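Local coordinates for uncharacterized protein (Bacillus thuringiensis serovar kurstaki, PDB 4XE7), which is a bacterial actin-like protein of the ParM type, which probably polymerises into nucleotide-dependent cytoskeletal filaments that move plasmid DNA apart before cell division, at residues D350-A353 / S354-F358. Sequence-based numbering, arbitrary orientation.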
loop_
_atom_site.group_PDB
_atom_site.type_symbol
_atom_site.label_atom_id
_atom_site.label_comp_id
_atom_site.label_asym_id
_atom_site.label_seq_id
_atom_site.Cartn_x
_atom_site.Cartn_y
_atom_site.Cartn_z
ATOM N N ASP A 350 -21.977 5.572 -10.820
ATOM C CA ASP A 350 -21.097 6.478 -11.553
ATOM C C ASP A 350 -19.824 5.773 -12.019
ATOM O O ASP A 350 -19.362 5.974 -13.142
ATOM C CB ASP A 350 -20.754 7.690 -10.697
ATOM C CG ASP A 350 -21.944 8.617 -10.535
ATOM O OD1 ASP A 350 -22.841 8.566 -11.416
ATOM O OD2 ASP A 350 -21.982 9.384 -9.547
ATOM N N GLN A 351 -19.268 4.924 -11.164
ATOM C CA GLN A 351 -18.144 4.110 -11.594
ATOM C C GLN A 351 -18.542 3.132 -12.697
ATOM O O GLN A 351 -17.760 2.874 -13.612
ATOM C CB GLN A 351 -17.548 3.355 -10.407
ATOM C CG GLN A 351 -16.613 4.254 -9.533
ATOM C CD GLN A 351 -15.286 4.594 -10.250
ATOM O OE1 GLN A 351 -15.046 4.164 -11.375
ATOM N NE2 GLN A 351 -14.435 5.362 -9.592
ATOM N N LYS A 352 -19.750 2.577 -12.598
ATOM C CA LYS A 352 -20.210 1.636 -13.625
ATOM C C LYS A 352 -20.150 2.260 -15.018
ATOM O O LYS A 352 -19.599 1.682 -15.950
ATOM C CB LYS A 352 -21.640 1.169 -13.340
ATOM C CG LYS A 352 -22.120 0.132 -14.365
ATOM C CD LYS A 352 -23.613 0.225 -14.643
ATOM C CE LYS A 352 -24.083 -0.903 -15.569
ATOM N NZ LYS A 352 -24.708 -2.048 -14.858
ATOM N N ALA A 353 -20.724 3.450 -15.148
ATOM C CA ALA A 353 -20.728 4.162 -16.414
ATOM C C ALA A 353 -19.296 4.394 -16.919
ATOM O O ALA A 353 -19.016 4.239 -18.101
ATOM C CB ALA A 353 -21.467 5.492 -16.272
ATOM N N SER A 354 -18.394 4.750 -16.010
ATOM C CA SER A 354 -16.995 4.988 -16.363
ATOM C C SER A 354 -16.265 3.711 -16.818
ATOM O O SER A 354 -15.553 3.694 -17.843
ATOM C CB SER A 354 -16.268 5.601 -15.154
ATOM O OG SER A 354 -14.863 5.567 -15.335
ATOM N N LEU A 355 -16.434 2.652 -16.026
ATOM C CA LEU A 355 -15.778 1.370 -16.269
ATOM C C LEU A 355 -16.287 0.677 -17.526
ATOM O O LEU A 355 -15.519 0.019 -18.248
ATOM C CB LEU A 355 -15.976 0.439 -15.070
ATOM C CG LEU A 355 -15.355 0.937 -13.768
ATOM C CD1 LEU A 355 -15.846 0.122 -12.602
ATOM C CD2 LEU A 355 -13.848 0.852 -13.869
ATOM N N MET A 356 -17.586 0.790 -17.777
ATOM C CA MET A 356 -18.148 0.167 -18.988
ATOM C C MET A 356 -17.645 0.910 -20.226
ATOM O O MET A 356 -17.227 0.294 -21.198
ATOM C CB MET A 356 -19.685 0.135 -18.939
ATOM C CG MET A 356 -20.229 -0.847 -17.878
ATOM S SD MET A 356 -19.910 -2.627 -18.202
ATOM C CE MET A 356 -21.226 -3.002 -19.357
ATOM N N LYS A 357 -17.620 2.236 -20.162
ATOM C CA LYS A 357 -17.089 3.018 -21.271
ATOM C C LYS A 357 -15.600 2.683 -21.558
ATOM O O LYS A 357 -15.194 2.558 -22.715
ATOM C CB LYS A 357 -17.288 4.507 -20.974
ATOM C CG LYS A 357 -16.634 5.454 -21.942
ATOM C CD LYS A 357 -17.002 6.904 -21.627
ATOM C CE LYS A 357 -18.504 7.124 -21.676
ATOM N NZ LYS A 357 -18.958 7.407 -23.068
ATOM N N PHE A 358 -14.799 2.526 -20.511
ATOM C CA PHE A 358 -13.393 2.219 -20.691
ATOM C C PHE A 358 -13.233 0.828 -21.282
ATOM O O PHE A 358 -12.312 0.581 -22.039
ATOM C CB PHE A 358 -12.614 2.303 -19.375
ATOM C CG PHE A 358 -11.117 2.301 -19.560
ATOM C CD1 PHE A 358 -10.502 3.310 -20.285
ATOM C CD2 PHE A 358 -10.320 1.301 -19.005
ATOM C CE1 PHE A 358 -9.122 3.334 -20.448
ATOM C CE2 PHE A 358 -8.929 1.326 -19.159
ATOM C CZ PHE A 358 -8.336 2.342 -19.890
HETATM O O HOH W 1 -13.251 5.004 -13.430
#
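Gln351 faces Ser354 and Leu355, three and four residues on, in a contact within helix 337-362, with Ser354 at the border of the helix's packed face. The carboxamide oxygen of Gln351 and the hydroxyl of Ser354 do not bond directly, with OE1 and OG 4.2 Å apart; a water joins them, donating to Gln351 OE1 at 2.9 Å and lying 2.6 Å from Ser354 OG. A chi1 of 167° swings the serine hydroxyl away from its own amide nitrogen and toward this water. Gln351 bends at chi2 (-71°), and its amide swings across the isobutyl group of Leu355, bringing Gln351 OE1 4.0 Å from Leu355 CG. At the other end of the carboxamide, NE2 bonds to Ser242 OG, so both polar atoms of the buried amide are engaged. Lys352 and Met356 run alongside each other on another flank, their CG atoms 4.1 Å apart. Successive i to i+4 backbone bonds underlie the turn; Leu355 N to Gln351 O is the shortest at 2.8 Å. Asp350 OD2 hydrogen-bonds Tyr267 OH of helix 265-279. The inward face packs on the five-stranded sheet: Gln351 touches Leu237 and Leu355 touches Asn235, both of strand 232-237, and Phe358 reaches strand 242-248.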